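Local coordinates for protein putative glycoside hydrolase (Bacteroides thetaiotaomicron VPI-5482, PDB 3HBZ) that is of uncertain function but binds calcium and may take part in carbohydrate metabolism, possibly as a glycoside hydrolase, at residues C158-T163 / G326-I331; I177-L182 / V311-L316; Y217-G222 / R236-I241; S128-Y133 / D144-Q149. All blocks are in the same frame, centred on the assembly; numbering follows the deposited sequence.

Overall arrangement
All four contacts belong to one domain, and the first three lie closest together, their centres about 8 to 9 Å from one another. Strand 158-165 is central: it pairs with strand 328-338 in contact 1 and with strand 147-150 of contact 4, whose centre lies about 11 Å from that of contact 1. A polar cluster ties the first three together, since Asp237 OD2 of contact 3 bonds Ser327 OG of contact 1 and Ser315 OG of contact 2. Contacts 2 and 4 join through Asn181 and Thr147, whereas contacts 3 and 4 stay about 11 Å apart at their nearest atoms. The side chain of Cys158 comes within about 5 Å of a bound calcium ion.

Contact 1 (C158-T163 / G326-I331); sequences CLSLVT and GSTLLI
Leu330 lies beside Ser160, and its side chain can be followed outward across the strand pair. Its CB is 3.9 Å from Leu159 O and also touches the sulfur of Cys158. CG stands anti to the carbonyl carbon (chi1 -53°), and the CD2 methyl beyond it reaches Ser160 OG at 3.2 Å. Strands 158-162 and 328-331 form an antiparallel ladder, their axes 166° apart, within a fold consistent with the beta-sandwich of galactose-binding-like domains. Leu159/Ile331 and Leu161/Leu329 are its hydrogen-bonded pairs; Leu161 N meets Leu329 O at 2.8 Å. The side chains of these four residues lie on one buried face, where each pair runs side by side, and Phe312 of strand 306-313 packs against Leu159, Leu161 and Ile331. On the other face Val162 CG2 sits between the two branches of Thr328, 3.6 Å from OG1 and 3.8 Å from CG2. Thr328 OG1 in turn donates to Gly326 O, from above the carbonyl plane. An alanine in place of Thr328 would probably leave Gly326 O without this hydroxyl mate and take from Val162 CG2 its contacts with OG1 and CG2. Past the ladder, Gly326 N donates to Thr163 O almost straight, at 178°.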
loop_
_atom_site.group_PDB
_atom_site.type_symbol
_atom_site.label_atom_id
_atom_site.label_comp_id
_atom_site.label_asym_id
_atom_site.label_seq_id
_atom_site.Cartn_x
_atom_site.Cartn_y
_atom_site.Cartn_z
ATOM N N CYS A 158 9.880 11.859 -8.606
ATOM C CA CYS A 158 8.439 11.667 -8.418
ATOM C C CYS A 158 8.005 10.220 -8.609
ATOM O O CYS A 158 8.809 9.349 -8.938
ATOM C CB CYS A 158 7.655 12.557 -9.363
ATOM S SG CYS A 158 7.766 12.071 -11.129
ATOM N N LEU A 159 6.718 10.006 -8.341
ATOM C CA LEU A 159 6.045 8.758 -8.497
ATOM C C LEU A 159 5.653 8.629 -9.961
ATOM O O LEU A 159 5.141 9.580 -10.560
ATOM C CB LEU A 159 4.763 8.755 -7.632
ATOM C CG LEU A 159 3.828 7.552 -7.752
ATOM C CD1 LEU A 159 4.580 6.283 -7.332
ATOM C CD2 LEU A 159 2.520 7.843 -6.897
ATOM N N SER A 160 5.912 7.446 -10.530
ATOM C CA SER A 160 5.491 7.115 -11.866
ATOM C C SER A 160 4.696 5.821 -11.889
ATOM O O SER A 160 5.144 4.774 -11.415
ATOM C CB SER A 160 6.738 6.970 -12.768
ATOM O OG SER A 160 6.333 6.717 -14.097
ATOM N N LEU A 161 3.518 5.893 -12.480
ATOM C CA LEU A 161 2.601 4.783 -12.541
ATOM C C LEU A 161 2.301 4.517 -14.021
ATOM O O LEU A 161 1.870 5.418 -14.751
ATOM C CB LEU A 161 1.311 5.149 -11.799
ATOM C CG LEU A 161 1.544 5.520 -10.325
ATOM C CD1 LEU A 161 0.189 5.849 -9.653
ATOM C CD2 LEU A 161 2.254 4.437 -9.513
ATOM N N VAL A 162 2.607 3.306 -14.465
ATOM C CA VAL A 162 2.470 2.939 -15.870
ATOM C C VAL A 162 1.731 1.595 -15.971
ATOM O O VAL A 162 2.159 0.644 -15.420
ATOM C CB VAL A 162 3.819 2.843 -16.590
ATOM C CG1 VAL A 162 3.649 2.362 -18.063
ATOM C CG2 VAL A 162 4.557 4.189 -16.593
ATOM N N THR A 163 0.628 1.561 -16.702
ATOM C CA THR A 163 -0.154 0.345 -16.953
ATOM C C THR A 163 0.635 -0.571 -17.873
ATOM O O THR A 163 1.067 -0.170 -18.946
ATOM C CB THR A 163 -1.517 0.694 -17.565
ATOM O OG1 THR A 163 -2.232 1.526 -16.627
ATOM C CG2 THR A 163 -2.384 -0.582 -17.886
ATOM N N GLY A 326 0.613 1.303 -21.283
ATOM C CA GLY A 326 1.372 2.543 -21.538
ATOM C C GLY A 326 0.762 3.783 -20.882
ATOM O O GLY A 326 1.390 4.811 -20.850
ATOM N N SER A 327 -0.465 3.704 -20.365
ATOM C CA SER A 327 -1.029 4.851 -19.638
ATOM C C SER A 327 -0.085 5.220 -18.525
ATOM O O SER A 327 0.327 4.336 -17.793
ATOM C CB SER A 327 -2.443 4.554 -19.112
ATOM O OG SER A 327 -3.356 4.590 -20.211
ATOM N N THR A 328 0.290 6.512 -18.417
ATOM C CA THR A 328 1.353 6.975 -17.500
ATOM C C THR A 328 0.875 8.161 -16.666
ATOM O O THR A 328 0.506 9.203 -17.214
ATOM C CB THR A 328 2.595 7.401 -18.267
ATOM O OG1 THR A 328 3.037 6.302 -19.062
ATOM C CG2 THR A 328 3.755 7.872 -17.322
ATOM N N LEU A 329 0.836 7.959 -15.345
ATOM C CA LEU A 329 0.484 8.970 -14.387
ATOM C C LEU A 329 1.740 9.270 -13.577
ATOM O O LEU A 329 2.306 8.360 -12.965
ATOM C CB LEU A 329 -0.656 8.479 -13.465
ATOM C CG LEU A 329 -1.081 9.438 -12.339
ATOM C CD1 LEU A 329 -1.713 10.787 -12.873
ATOM C CD2 LEU A 329 -2.038 8.777 -11.398
ATOM N N LEU A 330 2.180 10.522 -13.625
ATOM C CA LEU A 330 3.224 11.060 -12.742
ATOM C C LEU A 330 2.616 11.895 -11.631
ATOM O O LEU A 330 1.707 12.690 -11.871
ATOM C CB LEU A 330 4.263 11.902 -13.540
ATOM C CG LEU A 330 4.928 11.283 -14.742
ATOM C CD1 LEU A 330 5.957 12.312 -15.368
ATOM C CD2 LEU A 330 5.579 9.851 -14.418
ATOM N N ILE A 331 3.094 11.699 -10.398
ATOM C CA ILE A 331 2.534 12.379 -9.242
ATOM C C ILE A 331 3.652 12.980 -8.438
ATOM O O ILE A 331 4.692 12.335 -8.257
ATOM C CB ILE A 331 1.738 11.394 -8.344
ATOM C CG1 ILE A 331 0.448 10.887 -9.034
ATOM C CG2 ILE A 331 1.456 11.996 -6.983
ATOM C CD1 ILE A 331 -0.688 11.943 -9.139
#

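Contact 2 (I177-L182 / V311-L316); sequences IAAGNL and VFTSSL
Gly180 and Ser314 grip each other twice: Ser314 N donates to Gly180 O at 3.0 Å, in the carbonyl plane, and Gly180 N donates to Ser314 OG, also at 3.0 Å. The second bond depends on chi1 of Ser314 (60°), which sets OG between its own N and carbonyl carbon. Further along, Leu182 and Phe312 form a hydrogen-bonded antiparallel pair, and Phe312 N reaches Leu182 O in a nearly straight bond of 172°. This is the tight, buried part, which joins strand 177-183 to strand 306-313 within the probable sandwich. Around the Phe312 ring, Ile241 and Val334 add to the packing.

The partly exposed face is looser. Asn181 and Thr313 are a non-hydrogen-bonded pair, with no backbone bond between them and their CB atoms 4.3 Å apart, and the Asn181 amide turns away to take Gly129 N on OD1. The close point on this face is Ala179 CB, 3.4 Å from Thr313 OG1.

Where the ladder ends, a side-chain hydroxyl serves Gly180 N in place of a carbonyl. Because Ser314 OG accepts from Gly180 N and also bonds Thr163 OG1, the end of the strand is held by hydroxyls and linked to strand 158-165, the neighbour of strand 177-183.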
loop_
_atom_site.group_PDB
_atom_site.type_symbol
_atom_site.label_atom_id
_atom_site.label_comp_id
_atom_site.label_asym_id
_atom_site.label_seq_id
_atom_site.Cartn_x
_atom_site.Cartn_y
_atom_site.Cartn_z
ATOM N N ILE A 177 -3.672 -7.064 -17.952
ATOM C CA ILE A 177 -2.925 -5.824 -17.745
ATOM C C ILE A 177 -2.822 -5.554 -16.255
ATOM O O ILE A 177 -3.547 -6.166 -15.459
ATOM C CB ILE A 177 -3.585 -4.608 -18.439
ATOM C CG1 ILE A 177 -4.948 -4.323 -17.823
ATOM C CG2 ILE A 177 -3.667 -4.787 -20.032
ATOM C CD1 ILE A 177 -5.599 -2.973 -18.298
ATOM N N ALA A 178 -1.882 -4.684 -15.881
ATOM C CA ALA A 178 -1.662 -4.285 -14.509
ATOM C C ALA A 178 -1.528 -2.766 -14.437
ATOM O O ALA A 178 -0.557 -2.190 -14.952
ATOM C CB ALA A 178 -0.327 -4.957 -13.966
ATOM N N ALA A 179 -2.479 -2.107 -13.803
ATOM C CA ALA A 179 -2.397 -0.686 -13.622
ATOM C C ALA A 179 -1.290 -0.356 -12.667
ATOM O O ALA A 179 -1.056 -1.092 -11.738
ATOM C CB ALA A 179 -3.747 -0.087 -13.055
ATOM N N GLY A 180 -0.622 0.767 -12.871
ATOM C CA GLY A 180 0.298 1.255 -11.847
ATOM C C GLY A 180 -0.540 1.887 -10.750
ATOM O O GLY A 180 -1.386 2.770 -11.013
ATOM N N ASN A 181 -0.293 1.481 -9.528
ATOM C CA ASN A 181 -0.927 2.095 -8.378
ATOM C C ASN A 181 0.013 2.369 -7.195
ATOM O O ASN A 181 1.154 1.885 -7.107
ATOM C CB ASN A 181 -2.137 1.256 -7.924
ATOM C CG ASN A 181 -1.749 -0.145 -7.538
ATOM O OD1 ASN A 181 -0.581 -0.548 -7.637
ATOM N ND2 ASN A 181 -2.717 -0.890 -7.080
ATOM N N LEU A 182 -0.492 3.182 -6.280
ATOM C CA LEU A 182 0.186 3.418 -5.033
ATOM C C LEU A 182 -0.897 3.793 -4.066
ATOM O O LEU A 182 -1.786 4.600 -4.411
ATOM C CB LEU A 182 1.210 4.553 -5.118
ATOM C CG LEU A 182 2.215 4.638 -3.971
ATOM C CD1 LEU A 182 3.325 3.573 -4.246
ATOM C CD2 LEU A 182 2.813 6.102 -3.807
ATOM N N VAL A 311 -5.224 6.927 -2.758
ATOM C CA VAL A 311 -4.982 6.009 -3.866
ATOM C C VAL A 311 -4.766 6.763 -5.180
ATOM O O VAL A 311 -5.549 7.703 -5.516
ATOM C CB VAL A 311 -6.192 5.077 -4.077
ATOM C CG1 VAL A 311 -5.848 4.064 -5.184
ATOM C CG2 VAL A 311 -6.606 4.388 -2.760
ATOM N N PHE A 312 -3.704 6.360 -5.885
ATOM C CA PHE A 312 -3.369 6.794 -7.235
ATOM C C PHE A 312 -3.339 5.586 -8.154
ATOM O O PHE A 312 -2.815 4.535 -7.773
ATOM C CB PHE A 312 -1.997 7.426 -7.293
ATOM C CG PHE A 312 -1.766 8.493 -6.259
ATOM C CD1 PHE A 312 -2.235 9.769 -6.479
ATOM C CD2 PHE A 312 -1.049 8.221 -5.122
ATOM C CE1 PHE A 312 -2.041 10.765 -5.549
ATOM C CE2 PHE A 312 -0.823 9.223 -4.162
ATOM C CZ PHE A 312 -1.318 10.478 -4.383
ATOM N N THR A 313 -3.888 5.733 -9.349
ATOM C CA THR A 313 -3.777 4.682 -10.378
ATOM C C THR A 313 -3.747 5.268 -11.803
ATOM O O THR A 313 -4.462 6.227 -12.123
ATOM C CB THR A 313 -4.865 3.618 -10.251
ATOM O OG1 THR A 313 -4.667 2.654 -11.303
ATOM C CG2 THR A 313 -6.285 4.230 -10.416
ATOM N N SER A 314 -2.941 4.661 -12.662
ATOM C CA SER A 314 -2.770 5.087 -14.038
ATOM C C SER A 314 -3.966 4.693 -14.927
ATOM O O SER A 314 -4.077 5.170 -16.038
ATOM C CB SER A 314 -1.461 4.529 -14.599
ATOM O OG SER A 314 -1.426 3.100 -14.582
ATOM N N SER A 315 -4.830 3.801 -14.448
ATOM C CA SER A 315 -5.986 3.318 -15.227
ATOM C C SER A 315 -7.200 3.156 -14.293
ATOM O O SER A 315 -7.242 2.282 -13.442
ATOM C CB SER A 315 -5.678 1.987 -15.898
ATOM O OG SER A 315 -4.796 2.139 -16.995
ATOM N N LEU A 316 -8.171 4.033 -14.470
ATOM C CA LEU A 316 -9.305 4.149 -13.602
ATOM C C LEU A 316 -9.995 2.806 -13.386
ATOM O O LEU A 316 -10.398 2.522 -12.277
ATOM C CB LEU A 316 -10.305 5.164 -14.153
ATOM C CG LEU A 316 -11.432 5.457 -13.109
ATOM C CD1 LEU A 316 -11.775 6.926 -12.932
ATOM C CD2 LEU A 316 -12.657 4.661 -13.435
#

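Contact 3 (Y217-G222 / R236-I241); sequences YKYKAG and RDICDI
Tyr219 fills the hollow in front of Cys239 and Ile238, where strand 210-220 of the probable sandwich faces the loop leading into strand 240-247 without pairing with it. The chains close like a wedge: Tyr217 and Ile241 are 9.8 Å apart at their CA atoms, Ala221 and Asp237 only 5.2 Å. At the broad end the CD1 methyl of Ile241 pushes obliquely toward the Tyr217 ring. In the middle, CG of Tyr219 is anti to its backbone N (chi1 -175°), and the ring slides between the chains. Cys239 SG sits over one face of it, 4.2 Å from the centroid of the Tyr219 ring and 20° off the normal, with Cys239 CB on the same face. Ile238 crosses the ring at about a right angle, bringing its CD1 to 3.8 Å from Tyr219 CE2. The phenol OH bonds Ser314 O. An alanine at Tyr219 would probably open a gap beside Cys239 and Ile238 and leave Ser314 O without its hydroxyl partner. At the narrow end Ala221 CB fits against one face of the Arg236 guanidinium, whose NE forms a salt bridge with Glu277. Here a water closes the wedge, donating to Gly222 O at 2.7 Å and accepting from Asp237 N at 2.9 Å.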
loop_
_atom_site.group_PDB
_atom_site.type_symbol
_atom_site.label_atom_id
_atom_site.label_comp_id
_atom_site.label_asym_id
_atom_site.label_seq_id
_atom_site.Cartn_x
_atom_site.Cartn_y
_atom_site.Cartn_z
ATOM N N TYR A 217 -0.005 16.549 -10.993
ATOM C CA TYR A 217 0.114 15.395 -11.869
ATOM C C TYR A 217 0.384 15.764 -13.302
ATOM O O TYR A 217 0.156 16.888 -13.731
ATOM C CB TYR A 217 -1.112 14.481 -11.791
ATOM C CG TYR A 217 -2.269 14.944 -12.619
ATOM C CD1 TYR A 217 -3.082 15.999 -12.180
ATOM C CD2 TYR A 217 -2.574 14.342 -13.835
ATOM C CE1 TYR A 217 -4.172 16.429 -12.930
ATOM C CE2 TYR A 217 -3.639 14.791 -14.613
ATOM C CZ TYR A 217 -4.445 15.829 -14.141
ATOM O OH TYR A 217 -5.502 16.280 -14.893
ATOM N N LYS A 218 0.886 14.767 -14.018
ATOM C CA LYS A 218 0.922 14.720 -15.457
ATOM C C LYS A 218 0.278 13.386 -15.852
ATOM O O LYS A 218 0.382 12.375 -15.110
ATOM C CB LYS A 218 2.366 14.753 -15.991
ATOM C CG LYS A 218 3.109 16.065 -15.845
ATOM C CD LYS A 218 4.518 15.965 -16.418
ATOM C CE LYS A 218 5.231 17.310 -16.421
ATOM N NZ LYS A 218 6.661 17.268 -16.821
ATOM N N TYR A 219 -0.327 13.348 -17.036
ATOM C CA TYR A 219 -0.961 12.116 -17.499
ATOM C C TYR A 219 -0.966 11.992 -19.014
ATOM O O TYR A 219 -1.292 12.947 -19.727
ATOM C CB TYR A 219 -2.389 11.995 -16.972
ATOM C CG TYR A 219 -3.063 10.672 -17.335
ATOM C CD1 TYR A 219 -2.672 9.503 -16.716
ATOM C CD2 TYR A 219 -4.063 10.594 -18.313
ATOM C CE1 TYR A 219 -3.239 8.277 -17.021
ATOM C CE2 TYR A 219 -4.660 9.328 -18.658
ATOM C CZ TYR A 219 -4.217 8.185 -18.020
ATOM O OH TYR A 219 -4.765 6.951 -18.229
ATOM N N LYS A 220 -0.643 10.788 -19.478
ATOM C CA LYS A 220 -0.758 10.408 -20.889
ATOM C C LYS A 220 -1.449 9.022 -20.960
ATOM O O LYS A 220 -1.034 8.097 -20.302
ATOM C CB LYS A 220 0.619 10.368 -21.520
ATOM C CG LYS A 220 0.636 10.070 -23.045
ATOM C CD LYS A 220 2.013 10.326 -23.643
ATOM N N ALA A 221 -2.548 8.922 -21.695
ATOM C CA ALA A 221 -3.230 7.650 -21.908
ATOM C C ALA A 221 -2.413 6.829 -22.866
ATOM O O ALA A 221 -1.793 7.381 -23.760
ATOM C CB ALA A 221 -4.613 7.889 -22.504
ATOM N N GLY A 222 -2.441 5.515 -22.718
ATOM C CA GLY A 222 -1.881 4.629 -23.720
ATOM C C GLY A 222 -2.707 4.657 -24.985
ATOM O O GLY A 222 -3.881 5.022 -24.958
ATOM N N ARG A 236 -10.882 6.227 -24.340
ATOM C CA ARG A 236 -9.548 6.730 -24.020
ATOM C C ARG A 236 -9.323 6.511 -22.518
ATOM O O ARG A 236 -10.240 6.678 -21.731
ATOM C CB ARG A 236 -9.424 8.172 -24.441
ATOM C CG ARG A 236 -8.009 8.670 -24.548
ATOM C CD ARG A 236 -7.382 8.606 -25.970
ATOM N NE ARG A 236 -6.047 9.197 -25.850
ATOM C CZ ARG A 236 -4.890 8.714 -26.310
ATOM N NH1 ARG A 236 -4.801 7.626 -27.065
ATOM N NH2 ARG A 236 -3.781 9.378 -26.022
ATOM N N ASP A 237 -8.139 6.036 -22.127
ATOM C CA ASP A 237 -7.898 5.728 -20.727
ATOM C C ASP A 237 -7.847 7.035 -19.917
ATOM O O ASP A 237 -7.672 8.126 -20.491
ATOM C CB ASP A 237 -6.581 4.943 -20.595
ATOM C CG ASP A 237 -6.506 4.049 -19.358
ATOM O OD1 ASP A 237 -7.462 3.998 -18.526
ATOM O OD2 ASP A 237 -5.435 3.385 -19.211
ATOM N N ILE A 238 -8.054 6.928 -18.605
ATOM C CA ILE A 238 -7.879 8.062 -17.700
ATOM C C ILE A 238 -7.403 7.514 -16.372
ATOM O O ILE A 238 -7.655 6.351 -16.051
ATOM C CB ILE A 238 -9.197 8.924 -17.549
ATOM C CG1 ILE A 238 -8.922 10.340 -17.006
ATOM C CG2 ILE A 238 -10.278 8.162 -16.680
ATOM C CD1 ILE A 238 -7.856 11.193 -17.805
ATOM N N CYS A 239 -6.661 8.339 -15.633
ATOM C CA CYS A 239 -6.227 8.029 -14.290
ATOM C C CYS A 239 -7.333 8.211 -13.259
ATOM O O CYS A 239 -8.412 8.781 -13.573
ATOM C CB CYS A 239 -5.060 8.933 -13.928
ATOM S SG CYS A 239 -5.459 10.689 -14.053
ATOM N N ASP A 240 -7.079 7.737 -12.039
ATOM C CA ASP A 240 -7.927 8.040 -10.870
ATOM C C ASP A 240 -7.022 8.437 -9.720
ATOM O O ASP A 240 -5.887 7.927 -9.567
ATOM C CB ASP A 240 -8.802 6.843 -10.493
ATOM C CG ASP A 240 -10.073 7.226 -9.744
ATOM O OD1 ASP A 240 -10.362 8.417 -9.472
ATOM O OD2 ASP A 240 -10.794 6.289 -9.414
ATOM N N ILE A 241 -7.509 9.402 -8.949
ATOM C CA ILE A 241 -6.852 9.881 -7.757
ATOM C C ILE A 241 -7.955 10.117 -6.733
ATOM O O ILE A 241 -8.898 10.859 -7.007
ATOM C CB ILE A 241 -6.119 11.241 -8.016
ATOM C CG1 ILE A 241 -5.132 11.105 -9.180
ATOM C CG2 ILE A 241 -5.459 11.737 -6.689
ATOM C CD1 ILE A 241 -4.440 12.409 -9.683
HETATM O O HOH W 1 -6.431 4.869 -24.189
#

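Contact 4 (S128-Y133 / D144-Q149); sequences SGNAGY and DYPTFQ
Asn130 OD1 is held by a water that donates to it at 2.9 Å and, more weakly, by Thr147 N at 3.5 Å. The other end of the same amide is used as well: Asn130 ND2 donates to Thr147 O at 3.0 Å, with an N-H...O angle of 166°, and the acceptor lies in the amide plane. The side chain thus pairs with both backbone polar groups of one residue, and in the probable galactose-binding-like beta-sandwich it joins the first turn of helix 130-134 to the start of strand 147-150, an edge neighbour of strand 158-165. With chi1 at -78°, CG of Asn130 is set 3.7 Å from Tyr145 CD2, which lays the amide against that ring. Just before the helix an ST turn forms, Ser128 OG accepting from Asn130 N at 3.1 Å, while Gly129 occupies the N-cap position. The water on Asn130 OD1 also donates to Thr147 OG1, a hydroxyl that bonds Asn181 O too, so strand 177-183 shares in this polar junction.

Next to the amide the packing is aromatic. Tyr133 turns an edge toward the face of Tyr145 in an offset edge-to-face pair, planes at 64° and centroids 5.9 Å apart. Pro146 covers one face of the Tyr133 ring, its CD making a CH-pi contact 3.9 Å from the centroid. The rim of Tyr145 meets Asn130 O in the ring plane, at CE2. The phenol of Tyr133 bonds Ser165 O and also accepts from a second water, which donates as well to Asp144 O at 2.6 Å.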
loop_
_atom_site.group_PDB
_atom_site.type_symbol
_atom_site.label_atom_id
_atom_site.label_comp_id
_atom_site.label_asym_id
_atom_site.label_seq_id
_atom_site.Cartn_x
_atom_site.Cartn_y
_atom_site.Cartn_z
ATOM N N SER A 128 1.878 -0.949 -3.193
ATOM C CA SER A 128 1.429 -1.053 -4.594
ATOM C C SER A 128 1.206 -2.499 -4.919
ATOM O O SER A 128 1.463 -3.373 -4.075
ATOM C CB SER A 128 2.486 -0.543 -5.586
ATOM O OG SER A 128 3.630 -1.395 -5.623
ATOM N N GLY A 129 0.762 -2.764 -6.151
ATOM C CA GLY A 129 0.676 -4.135 -6.618
ATOM C C GLY A 129 1.964 -4.771 -7.132
ATOM O O GLY A 129 1.902 -5.834 -7.759
ATOM N N ASN A 130 3.120 -4.144 -6.882
ATOM C CA ASN A 130 4.398 -4.694 -7.359
ATOM C C ASN A 130 4.671 -6.173 -7.026
ATOM O O ASN A 130 5.079 -6.943 -7.898
ATOM C CB ASN A 130 5.555 -3.794 -6.912
ATOM C CG ASN A 130 5.702 -2.517 -7.778
ATOM O OD1 ASN A 130 5.041 -2.355 -8.802
ATOM N ND2 ASN A 130 6.579 -1.609 -7.346
ATOM N N ALA A 131 4.437 -6.574 -5.780
ATOM C CA ALA A 131 4.596 -7.976 -5.382
ATOM C C ALA A 131 3.745 -8.920 -6.275
ATOM O O ALA A 131 4.147 -10.055 -6.599
ATOM C CB ALA A 131 4.238 -8.162 -3.921
ATOM N N GLY A 132 2.588 -8.434 -6.668
ATOM C CA GLY A 132 1.695 -9.185 -7.532
ATOM C C GLY A 132 2.267 -9.263 -8.935
ATOM O O GLY A 132 2.251 -10.334 -9.543
ATOM N N TYR A 133 2.704 -8.126 -9.473
ATOM C CA TYR A 133 3.291 -8.112 -10.817
ATOM C C TYR A 133 4.507 -9.041 -10.992
ATOM O O TYR A 133 4.729 -9.619 -12.072
ATOM C CB TYR A 133 3.635 -6.683 -11.252
ATOM C CG TYR A 133 3.905 -6.541 -12.763
ATOM C CD1 TYR A 133 2.880 -6.628 -13.667
ATOM C CD2 TYR A 133 5.172 -6.274 -13.246
ATOM C CE1 TYR A 133 3.104 -6.524 -15.079
ATOM C CE2 TYR A 133 5.416 -6.109 -14.630
ATOM C CZ TYR A 133 4.385 -6.257 -15.541
ATOM O OH TYR A 133 4.626 -6.141 -16.898
ATOM N N ASP A 144 10.647 -1.933 -14.730
ATOM C CA ASP A 144 9.699 -2.662 -15.564
ATOM C C ASP A 144 8.353 -2.860 -14.836
ATOM O O ASP A 144 7.381 -3.367 -15.419
ATOM C CB ASP A 144 10.271 -4.040 -15.919
ATOM C CG ASP A 144 11.533 -3.987 -16.766
ATOM O OD1 ASP A 144 11.759 -2.999 -17.498
ATOM O OD2 ASP A 144 12.297 -4.983 -16.702
ATOM N N TYR A 145 8.291 -2.507 -13.560
ATOM C CA TYR A 145 7.072 -2.671 -12.798
ATOM C C TYR A 145 6.062 -1.521 -13.076
ATOM O O TYR A 145 6.413 -0.477 -13.651
ATOM C CB TYR A 145 7.376 -2.709 -11.315
ATOM C CG TYR A 145 7.992 -4.003 -10.843
ATOM C CD1 TYR A 145 9.321 -4.297 -11.102
ATOM C CD2 TYR A 145 7.227 -4.940 -10.108
ATOM C CE1 TYR A 145 9.880 -5.497 -10.658
ATOM C CE2 TYR A 145 7.776 -6.146 -9.680
ATOM C CZ TYR A 145 9.093 -6.429 -9.969
ATOM O OH TYR A 145 9.635 -7.602 -9.505
ATOM N N PRO A 146 4.795 -1.729 -12.693
ATOM C CA PRO A 146 3.782 -0.688 -12.885
ATOM C C PRO A 146 4.003 0.553 -12.016
ATOM O O PRO A 146 3.550 1.657 -12.378
ATOM C CB PRO A 146 2.469 -1.393 -12.496
ATOM C CG PRO A 146 2.761 -2.866 -12.741
ATOM C CD PRO A 146 4.199 -3.006 -12.226
ATOM N N THR A 147 4.727 0.376 -10.918
ATOM C CA THR A 147 4.912 1.421 -9.936
ATOM C C THR A 147 6.429 1.595 -9.732
ATOM O O THR A 147 7.096 0.668 -9.278
ATOM C CB THR A 147 4.251 1.053 -8.659
ATOM O OG1 THR A 147 2.852 0.866 -8.862
ATOM C CG2 THR A 147 4.459 2.177 -7.568
ATOM N N PHE A 148 6.964 2.761 -10.112
ATOM C CA PHE A 148 8.399 3.049 -9.939
ATOM C C PHE A 148 8.654 4.515 -9.696
ATOM O O PHE A 148 7.733 5.329 -9.672
ATOM C CB PHE A 148 9.230 2.538 -11.128
ATOM C CG PHE A 148 8.842 3.150 -12.486
ATOM C CD1 PHE A 148 7.747 2.658 -13.198
ATOM C CD2 PHE A 148 9.573 4.196 -13.037
ATOM C CE1 PHE A 148 7.385 3.183 -14.420
ATOM C CE2 PHE A 148 9.215 4.740 -14.260
ATOM C CZ PHE A 148 8.128 4.234 -14.963
ATOM N N GLN A 149 9.925 4.847 -9.444
ATOM C CA GLN A 149 10.322 6.227 -9.202
ATOM C C GLN A 149 10.981 6.824 -10.423
ATOM O O GLN A 149 11.816 6.169 -11.042
ATOM C CB GLN A 149 11.313 6.278 -8.047
ATOM C CG GLN A 149 11.598 7.691 -7.519
ATOM C CD GLN A 149 12.630 7.696 -6.419
ATOM O OE1 GLN A 149 13.606 6.963 -6.502
ATOM N NE2 GLN A 149 12.425 8.528 -5.379
HETATM O O HOH W 2 2.163 -1.743 -8.950
HETATM O O HOH W 3 6.948 -4.707 -17.600
#